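Probable TonB-dependent siderophore receptor PirA (Acinetobacter baumannii, PDB 5FR8) probably acts in the first step of iron uptake, binding iron-chelating siderophores at the outer membrane and, as a TonB-dependent receptor, passing them inward. Local coordinates at residues R497-N503 / K566-W572; N488-I494 / N655-I661; D390-Y396 / V550-T555. The contacts are given in a common frame with arbitrary orientation. Residues are numbered along the deposited sequence.

Interaction 1 (R497-N503 / K566-W572); sequences RCLLQGN and KWNILRW
Five backbone hydrogen bonds join these two parallel strands: Asn568 N to Arg497 O (3.0 Å), Leu499 N to Asn568 O (2.7 Å), Leu570 N to Leu499 O (2.8 Å), Gln501 N to Leu570 O (3.0 Å) and Trp572 N to Gln501 O (3.2 Å). Cys498, Leu499, Leu500 and Gln501 pair in register with Asn568, Ile569, Leu570 and Arg571, at CA-CA distances of 4.7 to 5.0 Å, and the short strand axes cross at -32° with a closest approach of 4.5 Å. The t rotamer of Asn503 carries ND2 to Trp572 O (3.3 Å); its OD1 accepts from Asp505 N. Arg571 NE forms a salt bridge with Glu573 OE2.

Side chains alternate between faces. Cys498, Leu500, Asn568 and Leu570 share one, where Cys498 CB meets Leu570 CD1 at 3.8 Å; Leu499, Gln501, Ile569 and Arg571 take the other. Trp567 and Trp572, both chi1 m, offer apolar faces to leucine methyls (CH-pi): Leu499 CD2 lies 4.0 Å from the Trp567 six-membered ring centroid, Leu500 CD2 4.0 Å from the Trp572 five-membered one. Unlike the antiparallel barrel wall, a parallel extracellular-loop strand is added to strand 564-591. Backbone bonds set the register, while leucines and tryptophans bury the apolar surface.

Interaction 2 (N488-I494 / N655-I661); sequences NGCPANI and NRLESGI
Arg656 is the hub where two long loops of a TonB-dependent receptor barrel, both probably extracellular, meet mainly through main-chain carbonyls. Its side chain, chi1 m, chi2 t and chi3 near 102°, reaches along the 488-494 loop until NE donates to Ile494 O at 3.0 Å, a carbonyl at the edge of the guanidinium. Its backbone N donates to Cys490 O (2.9 Å) and weakly to Asn488 O (3.2 Å), which also receives a weak bond from Leu657 N (3.4 Å).

Asn655, chi1 p, turns OD1 to accept from Glu658 N, three residues on, at 2.9 Å, an Asx motif that starts the helical phi/psi of 656-658; asparagine suits the place because its short side chain puts a carbonyl oxygen near that N. Leu657 (t, p) lays CD1 3.6 Å from Asn488 ND2, while the m rotamer of Asn488 lets OD1 accept from Ser663 N. Small Ala492 admits Ser659 OG to 3.3 Å of its CB, with Ile661 CD1 at 4.3 Å. Type I turns span Pro491 to Ile494 and Leu657 to Gly660; positive phi at Gly660 suits glycine. Pro491 and Asn655 CA atoms approach to 4.1 Å, Ala492 and Arg656 CA atoms to 4.3 Å.

The first loop joins strands 482-485 and 498-501, the second follows barrel strand 635-648. Cys490 is disulfide-bonded to Cys498, and Pro491 and Ile494 rest on Leu570 of strand 564-591.

Interaction 3 (D390-Y396 / V550-T555); sequences DSSGSGY and VDGSST
Extended backbone at 550-553 meets a looped chain whose type I turn, Asp390 to Gly393, closes through Gly393 N to Asp390 O (2.9 Å). Ser553 N donates to Ser394 O at 2.9 Å, and the CA atoms of Tyr396 and Gly552 lie 4.3 Å apart; Gly552 fits here because a CB on it would lie tight against Tyr396 N.

Asp390, chi1 t, works in two directions. OD1 accepts from Thr555 N (2.9 Å) and lies 3.0 Å from Thr555 OG1, while OD2 takes Ser392 N (3.0 Å), making an Asx turn, and Ser392 OG (2.7 Å). Ser392, chi1 p, in turn accepts from Ser394 N at OG (3.0 Å), an ST turn. Ser391 OG and Thr555 OG1 hydrogen-bond at 3.1 Å. Short hydroxyl side chains suit this exposed, polar edge. Tyr396 CB packs on Val550 CG1 at 4.1 Å.

Gly395 is the N-cap of helix 396-400 in the long, probably extracellular, loop between barrel strands 365-380 and 407-422; this loop docks on strand 548-553, itself paired antiparallel with strand 564-591.

How the interactions relate
From the N terminus, the loop after strand 365-380 comes first, and interaction 3 later ties it to strand 548-553, closing a loop of 153 residues. Inside that span start both other contacts: segments 488-494 and 497-503, bridged by the Cys490-Cys498 disulfide. Interaction 1 closes 62 residues, ending at 566-572, beyond 550-555, so it crosses interaction 3. Interaction 2 closes 160, waiting until 655-661, so it crosses interaction 3 too and encloses interaction 1. Strand 564-591 is central: Trp567 N probably hydrogen-bonds to Val550 O (2.9 Å), Tyr396 packs edge-to-face on Trp567, and Asn568 packs on Ile494. Interactions 2 and 3, with nearest atoms about 11 Å apart, are joined through interaction 1.

Interaction 1 (R497-N503 / K566-W572)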
loop_
_atom_site.group_PDB
_atom_site.type_symbol
_atom_site.label_atom_id
_atom_site.label_comp_id
_atom_site.label_asym_id
_atom_site.label_seq_id
_atom_site.Cartn_x
_atom_site.Cartn_y
_atom_site.Cartn_z
ATOM N N ARG A 497 -14.397 -22.760 -21.604
ATOM C CA ARG A 497 -13.558 -21.558 -21.799
ATOM C C ARG A 497 -14.217 -20.251 -21.350
ATOM O O ARG A 497 -15.325 -19.946 -21.775
ATOM C CB ARG A 497 -13.224 -21.411 -23.282
ATOM C CG ARG A 497 -12.945 -22.711 -24.033
ATOM C CD ARG A 497 -11.769 -22.516 -24.982
ATOM N NE ARG A 497 -11.374 -23.758 -25.617
ATOM C CZ ARG A 497 -10.720 -24.733 -24.998
ATOM N NH1 ARG A 497 -10.383 -24.602 -23.717
ATOM N NH2 ARG A 497 -10.393 -25.845 -25.659
ATOM N N CYS A 498 -13.539 -19.462 -20.522
ATOM C CA CYS A 498 -14.169 -18.279 -19.932
ATOM C C CYS A 498 -13.404 -17.030 -20.275
ATOM O O CYS A 498 -12.183 -17.052 -20.328
ATOM C CB CYS A 498 -14.232 -18.365 -18.402
ATOM S SG CYS A 498 -15.216 -19.733 -17.741
ATOM N N LEU A 499 -14.133 -15.939 -20.464
ATOM C CA LEU A 499 -13.532 -14.631 -20.628
ATOM C C LEU A 499 -13.925 -13.751 -19.458
ATOM O O LEU A 499 -15.000 -13.924 -18.867
ATOM C CB LEU A 499 -14.049 -13.955 -21.892
ATOM C CG LEU A 499 -13.749 -14.582 -23.247
ATOM C CD1 LEU A 499 -14.576 -13.880 -24.316
ATOM C CD2 LEU A 499 -12.256 -14.501 -23.548
ATOM N N LEU A 500 -13.074 -12.781 -19.146
ATOM C CA LEU A 500 -13.385 -11.814 -18.106
ATOM C C LEU A 500 -13.213 -10.411 -18.653
ATOM O O LEU A 500 -12.115 -10.019 -19.054
ATOM C CB LEU A 500 -12.467 -12.017 -16.901
ATOM C CG LEU A 500 -12.662 -11.027 -15.759
ATOM C CD1 LEU A 500 -14.036 -11.207 -15.138
ATOM C CD2 LEU A 500 -11.575 -11.197 -14.711
ATOM N N GLN A 501 -14.307 -9.655 -18.652
ATOM C CA GLN A 501 -14.312 -8.297 -19.180
ATOM C C GLN A 501 -14.481 -7.277 -18.062
ATOM O O GLN A 501 -15.087 -7.576 -17.042
ATOM C CB GLN A 501 -15.459 -8.145 -20.176
ATOM C CG GLN A 501 -15.415 -6.844 -20.951
ATOM C CD GLN A 501 -16.421 -6.808 -22.065
ATOM O OE1 GLN A 501 -17.438 -7.505 -22.028
ATOM N NE2 GLN A 501 -16.128 -6.016 -23.088
ATOM N N GLY A 502 -13.958 -6.072 -18.257
ATOM C CA GLY A 502 -14.243 -4.972 -17.340
ATOM C C GLY A 502 -15.708 -4.568 -17.390
ATOM O O GLY A 502 -16.434 -4.931 -18.309
ATOM N N ASN A 503 -16.135 -3.809 -16.387
ATOM C CA ASN A 503 -17.546 -3.459 -16.203
ATOM C C ASN A 503 -17.713 -1.998 -15.819
ATOM O O ASN A 503 -17.286 -1.587 -14.740
ATOM C CB ASN A 503 -18.118 -4.335 -15.093
ATOM C CG ASN A 503 -19.607 -4.187 -14.926
ATOM O OD1 ASN A 503 -20.242 -3.379 -15.585
ATOM N ND2 ASN A 503 -20.169 -4.976 -14.027
ATOM N N LYS A 566 -16.895 -20.945 -28.724
ATOM C CA LYS A 566 -17.926 -20.395 -27.893
ATOM C C LYS A 566 -17.277 -20.042 -26.563
ATOM O O LYS A 566 -16.710 -20.902 -25.902
ATOM C CB LYS A 566 -19.030 -21.426 -27.711
ATOM C CG LYS A 566 -20.388 -20.824 -27.474
ATOM C CD LYS A 566 -21.420 -21.923 -27.594
ATOM C CE LYS A 566 -22.802 -21.446 -27.168
ATOM N NZ LYS A 566 -23.524 -22.474 -26.363
ATOM N N TRP A 567 -17.319 -18.765 -26.202
ATOM C CA TRP A 567 -16.753 -18.320 -24.941
ATOM C C TRP A 567 -17.876 -17.988 -23.960
ATOM O O TRP A 567 -18.911 -17.422 -24.343
ATOM C CB TRP A 567 -15.868 -17.076 -25.138
ATOM C CG TRP A 567 -14.572 -17.341 -25.851
ATOM C CD1 TRP A 567 -14.346 -17.220 -27.179
ATOM C CD2 TRP A 567 -13.329 -17.767 -25.269
ATOM N NE1 TRP A 567 -13.047 -17.546 -27.468
ATOM C CE2 TRP A 567 -12.407 -17.893 -26.310
ATOM C CE3 TRP A 567 -12.913 -18.051 -23.970
ATOM C CZ2 TRP A 567 -11.091 -18.288 -26.096
ATOM C CZ3 TRP A 567 -11.598 -18.446 -23.761
ATOM C CH2 TRP A 567 -10.710 -18.562 -24.812
ATOM N N ASN A 568 -17.651 -18.321 -22.694
ATOM C CA ASN A 568 -18.506 -17.868 -21.609
ATOM C C ASN A 568 -17.998 -16.507 -21.156
ATOM O O ASN A 568 -16.789 -16.314 -20.969
ATOM C CB ASN A 568 -18.487 -18.872 -20.449
ATOM C CG ASN A 568 -19.041 -20.221 -20.855
ATOM O OD1 ASN A 568 -20.197 -20.319 -21.235
ATOM N ND2 ASN A 568 -18.213 -21.248 -20.830
ATOM N N ILE A 569 -18.906 -15.552 -21.018
ATOM C CA ILE A 569 -18.508 -14.209 -20.662
ATOM C C ILE A 569 -18.790 -13.941 -19.191
ATOM O O ILE A 569 -19.953 -13.869 -18.760
ATOM C CB ILE A 569 -19.265 -13.160 -21.482
ATOM C CG1 ILE A 569 -19.082 -13.387 -22.975
ATOM C CG2 ILE A 569 -18.812 -11.768 -21.094
ATOM C CD1 ILE A 569 -20.065 -12.597 -23.816
ATOM N N LEU A 570 -17.716 -13.766 -18.430
ATOM C CA LEU A 570 -17.806 -13.271 -17.057
ATOM C C LEU A 570 -17.415 -11.808 -17.046
ATOM O O LEU A 570 -16.720 -11.343 -17.945
ATOM C CB LEU A 570 -16.837 -14.047 -16.162
ATOM C CG LEU A 570 -17.028 -15.566 -16.156
ATOM C CD1 LEU A 570 -15.792 -16.287 -15.624
ATOM C CD2 LEU A 570 -18.286 -15.932 -15.373
ATOM N N ARG A 571 -17.821 -11.082 -16.022
ATOM C CA ARG A 571 -17.317 -9.730 -15.856
ATOM C C ARG A 571 -16.996 -9.408 -14.396
ATOM O O ARG A 571 -17.587 -9.963 -13.479
ATOM C CB ARG A 571 -18.327 -8.721 -16.421
ATOM C CG ARG A 571 -19.754 -8.988 -16.005
ATOM C CD ARG A 571 -20.681 -7.817 -16.303
ATOM N NE ARG A 571 -21.635 -7.615 -15.209
ATOM C CZ ARG A 571 -22.543 -6.651 -15.171
ATOM N NH1 ARG A 571 -22.636 -5.784 -16.170
ATOM N NH2 ARG A 571 -23.359 -6.555 -14.129
ATOM N N TRP A 572 -16.071 -8.489 -14.178
ATOM C CA TRP A 572 -15.831 -8.004 -12.844
ATOM C C TRP A 572 -17.184 -7.678 -12.188
ATOM O O TRP A 572 -18.104 -7.187 -12.839
ATOM C CB TRP A 572 -14.880 -6.793 -12.865
ATOM C CG TRP A 572 -13.437 -7.125 -13.288
ATOM C CD1 TRP A 572 -12.916 -7.071 -14.552
ATOM C CD2 TRP A 572 -12.361 -7.564 -12.434
ATOM N NE1 TRP A 572 -11.599 -7.458 -14.538
ATOM C CE2 TRP A 572 -11.231 -7.755 -13.251
ATOM C CE3 TRP A 572 -12.248 -7.807 -11.062
ATOM C CZ2 TRP A 572 -10.012 -8.156 -12.744
ATOM C CZ3 TRP A 572 -11.037 -8.211 -10.562
ATOM C CH2 TRP A 572 -9.934 -8.385 -11.399
#

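Interaction 2 (N488-I494 / N655-I661)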
loop_
_atom_site.group_PDB
_atom_site.type_symbol
_atom_site.label_atom_id
_atom_site.label_comp_id
_atom_site.label_asym_id
_atom_site.label_seq_id
_atom_site.Cartn_x
_atom_site.Cartn_y
_atom_site.Cartn_z
ATOM N N ASN A 488 -9.199 -23.872 -16.794
ATOM C CA ASN A 488 -8.800 -24.027 -15.414
ATOM C C ASN A 488 -9.223 -22.836 -14.575
ATOM O O ASN A 488 -9.749 -22.993 -13.483
ATOM C CB ASN A 488 -7.296 -24.242 -15.350
ATOM C CG ASN A 488 -6.857 -25.573 -15.980
ATOM O OD1 ASN A 488 -7.668 -26.412 -16.376
ATOM N ND2 ASN A 488 -5.562 -25.765 -16.059
ATOM N N GLY A 489 -9.030 -21.641 -15.098
ATOM C CA GLY A 489 -9.484 -20.428 -14.430
ATOM C C GLY A 489 -10.986 -20.305 -14.248
ATOM O O GLY A 489 -11.442 -19.519 -13.418
ATOM N N CYS A 490 -11.765 -21.051 -15.023
ATOM C CA CYS A 490 -13.224 -20.948 -14.956
ATOM C C CYS A 490 -13.743 -21.309 -13.568
ATOM O O CYS A 490 -13.189 -22.176 -12.893
ATOM C CB CYS A 490 -13.888 -21.877 -15.968
ATOM S SG CYS A 490 -13.881 -21.312 -17.688
ATOM N N PRO A 491 -14.825 -20.663 -13.138
ATOM C CA PRO A 491 -15.462 -21.106 -11.903
ATOM C C PRO A 491 -15.864 -22.562 -12.007
ATOM O O PRO A 491 -16.184 -23.025 -13.103
ATOM C CB PRO A 491 -16.699 -20.226 -11.809
ATOM C CG PRO A 491 -16.349 -19.001 -12.572
ATOM C CD PRO A 491 -15.467 -19.466 -13.702
ATOM N N ALA A 492 -15.832 -23.279 -10.886
ATOM C CA ALA A 492 -15.922 -24.734 -10.917
ATOM C C ALA A 492 -17.199 -25.192 -11.585
ATOM O O ALA A 492 -17.289 -26.325 -12.020
ATOM C CB ALA A 492 -15.806 -25.312 -9.514
ATOM N N ASN A 493 -18.179 -24.309 -11.692
ATOM C CA ASN A 493 -19.484 -24.694 -12.214
ATOM C C ASN A 493 -19.637 -24.464 -13.714
ATOM O O ASN A 493 -20.644 -24.842 -14.307
ATOM C CB ASN A 493 -20.598 -23.962 -11.470
ATOM C CG ASN A 493 -20.529 -22.464 -11.650
ATOM O OD1 ASN A 493 -19.453 -21.866 -11.639
ATOM N ND2 ASN A 493 -21.689 -21.847 -11.808
ATOM N N ILE A 494 -18.656 -23.831 -14.324
ATOM C CA ILE A 494 -18.647 -23.677 -15.762
ATOM C C ILE A 494 -17.735 -24.745 -16.341
ATOM O O ILE A 494 -16.877 -25.279 -15.641
ATOM C CB ILE A 494 -18.258 -22.234 -16.126
ATOM C CG1 ILE A 494 -19.424 -21.313 -15.761
ATOM C CG2 ILE A 494 -18.004 -22.052 -17.611
ATOM C CD1 ILE A 494 -19.045 -19.875 -15.459
ATOM N N ASN A 655 -12.101 -22.161 -8.501
ATOM C CA ASN A 655 -12.145 -22.438 -9.928
ATOM C C ASN A 655 -11.915 -23.926 -10.183
ATOM O O ASN A 655 -11.772 -24.727 -9.249
ATOM C CB ASN A 655 -11.133 -21.590 -10.664
ATOM C CG ASN A 655 -9.718 -21.985 -10.340
ATOM O OD1 ASN A 655 -9.469 -23.068 -9.820
ATOM N ND2 ASN A 655 -8.778 -21.110 -10.647
ATOM N N ARG A 656 -11.893 -24.301 -11.451
ATOM C CA ARG A 656 -11.843 -25.713 -11.798
ATOM C C ARG A 656 -10.608 -26.355 -11.199
ATOM O O ARG A 656 -10.694 -27.411 -10.549
ATOM C CB ARG A 656 -11.887 -25.904 -13.315
ATOM C CG ARG A 656 -13.144 -25.345 -13.953
ATOM C CD ARG A 656 -13.352 -25.817 -15.372
ATOM N NE ARG A 656 -14.353 -26.871 -15.412
ATOM C CZ ARG A 656 -14.084 -28.171 -15.325
ATOM N NH1 ARG A 656 -12.846 -28.599 -15.173
ATOM N NH2 ARG A 656 -15.066 -29.050 -15.368
ATOM N N LEU A 657 -9.462 -25.708 -11.419
ATOM C CA LEU A 657 -8.170 -26.305 -11.057
ATOM C C LEU A 657 -8.118 -26.564 -9.561
ATOM O O LEU A 657 -7.725 -27.649 -9.115
ATOM C CB LEU A 657 -7.018 -25.396 -11.479
ATOM C CG LEU A 657 -5.635 -26.044 -11.547
ATOM C CD1 LEU A 657 -5.513 -27.086 -12.665
ATOM C CD2 LEU A 657 -4.565 -24.976 -11.720
ATOM N N GLU A 658 -8.559 -25.573 -8.798
ATOM C CA GLU A 658 -8.525 -25.644 -7.349
ATOM C C GLU A 658 -9.530 -26.684 -6.851
ATOM O O GLU A 658 -9.242 -27.403 -5.906
ATOM C CB GLU A 658 -8.782 -24.257 -6.730
ATOM C CG GLU A 658 -7.640 -23.260 -6.899
ATOM C CD GLU A 658 -7.896 -21.899 -6.239
ATOM O OE1 GLU A 658 -9.023 -21.618 -5.754
ATOM O OE2 GLU A 658 -6.954 -21.080 -6.182
ATOM N N SER A 659 -10.683 -26.788 -7.513
ATOM C CA SER A 659 -11.715 -27.767 -7.149
ATOM C C SER A 659 -11.375 -29.189 -7.569
ATOM O O SER A 659 -12.227 -30.078 -7.504
ATOM C CB SER A 659 -13.040 -27.406 -7.803
ATOM O OG SER A 659 -13.637 -26.288 -7.171
ATOM N N GLY A 660 -10.149 -29.413 -8.039
ATOM C CA GLY A 660 -9.759 -30.737 -8.502
ATOM C C GLY A 660 -10.388 -31.254 -9.792
ATOM O O GLY A 660 -10.455 -32.453 -10.003
ATOM N N ILE A 661 -10.826 -30.373 -10.672
ATOM C CA ILE A 661 -11.402 -30.815 -11.943
ATOM C C ILE A 661 -10.815 -30.067 -13.125
ATOM O O ILE A 661 -11.428 -30.046 -14.187
ATOM C CB ILE A 661 -12.927 -30.614 -11.987
ATOM C CG1 ILE A 661 -13.309 -29.190 -11.533
ATOM C CG2 ILE A 661 -13.599 -31.640 -11.107
ATOM C CD1 ILE A 661 -14.758 -28.833 -11.803
#

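Interaction 3 (D390-Y396 / V550-T555)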
loop_
_atom_site.group_PDB
_atom_site.type_symbol
_atom_site.label_atom_id
_atom_site.label_comp_id
_atom_site.label_asym_id
_atom_site.label_seq_id
_atom_site.Cartn_x
_atom_site.Cartn_y
_atom_site.Cartn_z
ATOM N N ASP A 390 -8.417 -10.603 -33.726
ATOM C CA ASP A 390 -8.073 -11.547 -34.752
ATOM C C ASP A 390 -8.191 -10.874 -36.114
ATOM O O ASP A 390 -9.020 -9.978 -36.297
ATOM C CB ASP A 390 -9.018 -12.729 -34.652
ATOM C CG ASP A 390 -8.719 -13.777 -35.664
ATOM O OD1 ASP A 390 -7.692 -14.465 -35.496
ATOM O OD2 ASP A 390 -9.513 -13.922 -36.616
ATOM N N SER A 391 -7.369 -11.303 -37.067
ATOM C CA SER A 391 -7.332 -10.674 -38.393
ATOM C C SER A 391 -8.624 -10.863 -39.202
ATOM O O SER A 391 -8.842 -10.160 -40.190
ATOM C CB SER A 391 -6.146 -11.201 -39.201
ATOM O OG SER A 391 -6.261 -12.601 -39.428
ATOM N N SER A 392 -9.465 -11.814 -38.795
ATOM C CA SER A 392 -10.772 -12.005 -39.415
ATOM C C SER A 392 -11.712 -10.851 -39.066
ATOM O O SER A 392 -12.768 -10.695 -39.680
ATOM C CB SER A 392 -11.406 -13.301 -38.916
ATOM O OG SER A 392 -11.888 -13.151 -37.584
ATOM N N GLY A 393 -11.339 -10.063 -38.059
ATOM C CA GLY A 393 -12.197 -9.001 -37.560
ATOM C C GLY A 393 -13.301 -9.552 -36.674
ATOM O O GLY A 393 -14.229 -8.831 -36.324
ATOM N N SER A 394 -13.193 -10.826 -36.299
ATOM C CA SER A 394 -14.235 -11.498 -35.509
ATOM C C SER A 394 -13.686 -12.245 -34.274
ATOM O O SER A 394 -14.249 -13.258 -33.840
ATOM C CB SER A 394 -15.016 -12.465 -36.405
ATOM O OG SER A 394 -15.628 -11.765 -37.460
ATOM N N GLY A 395 -12.588 -11.754 -33.711
ATOM C CA GLY A 395 -12.092 -12.298 -32.455
ATOM C C GLY A 395 -13.075 -11.938 -31.356
ATOM O O GLY A 395 -13.977 -11.126 -31.576
ATOM N N TYR A 396 -12.922 -12.536 -30.179
ATOM C CA TYR A 396 -13.899 -12.304 -29.128
ATOM C C TYR A 396 -13.914 -10.832 -28.720
ATOM O O TYR A 396 -14.966 -10.276 -28.390
ATOM C CB TYR A 396 -13.717 -13.255 -27.935
ATOM C CG TYR A 396 -12.347 -13.316 -27.274
ATOM C CD1 TYR A 396 -11.942 -12.336 -26.379
ATOM C CD2 TYR A 396 -11.485 -14.390 -27.506
ATOM C CE1 TYR A 396 -10.712 -12.405 -25.758
ATOM C CE2 TYR A 396 -10.247 -14.458 -26.905
ATOM C CZ TYR A 396 -9.865 -13.460 -26.029
ATOM O OH TYR A 396 -8.634 -13.525 -25.402
ATOM N N VAL A 550 -20.248 -15.502 -26.526
ATOM C CA VAL A 550 -19.796 -14.941 -27.821
ATOM C C VAL A 550 -18.939 -15.924 -28.608
ATOM O O VAL A 550 -18.174 -16.685 -28.013
ATOM C CB VAL A 550 -18.963 -13.646 -27.641
ATOM C CG1 VAL A 550 -17.660 -13.918 -26.897
ATOM C CG2 VAL A 550 -18.663 -13.004 -28.988
ATOM N N ASP A 551 -19.051 -15.882 -29.942
ATOM C CA ASP A 551 -18.267 -16.752 -30.835
ATOM C C ASP A 551 -17.073 -16.036 -31.428
ATOM O O ASP A 551 -17.222 -15.064 -32.164
ATOM C CB ASP A 551 -19.125 -17.288 -31.976
ATOM C CG ASP A 551 -19.888 -18.524 -31.588
ATOM O OD1 ASP A 551 -19.302 -19.404 -30.906
ATOM O OD2 ASP A 551 -21.079 -18.604 -31.962
ATOM N N GLY A 552 -15.886 -16.548 -31.121
ATOM C CA GLY A 552 -14.643 -15.878 -31.451
ATOM C C GLY A 552 -13.804 -16.668 -32.434
ATOM O O GLY A 552 -13.420 -17.813 -32.197
ATOM N N SER A 553 -13.500 -16.034 -33.550
ATOM C CA SER A 553 -12.691 -16.673 -34.554
ATOM C C SER A 553 -11.222 -16.490 -34.213
ATOM O O SER A 553 -10.803 -15.426 -33.757
ATOM C CB SER A 553 -13.015 -16.099 -35.923
ATOM O OG SER A 553 -14.414 -16.159 -36.127
ATOM N N SER A 554 -10.459 -17.556 -34.430
ATOM C CA SER A 554 -9.022 -17.560 -34.234
ATOM C C SER A 554 -8.324 -18.138 -35.491
ATOM O O SER A 554 -8.255 -19.363 -35.691
ATOM C CB SER A 554 -8.703 -18.399 -33.006
ATOM O OG SER A 554 -7.389 -18.152 -32.564
ATOM N N THR A 555 -7.822 -17.249 -36.341
ATOM C CA THR A 555 -7.192 -17.672 -37.581
ATOM C C THR A 555 -5.748 -18.136 -37.372
ATOM O O THR A 555 -4.979 -17.542 -36.619
ATOM C CB THR A 555 -7.229 -16.556 -38.647
ATOM O OG1 THR A 555 -6.553 -15.395 -38.154
ATOM C CG2 THR A 555 -8.664 -16.179 -38.998
#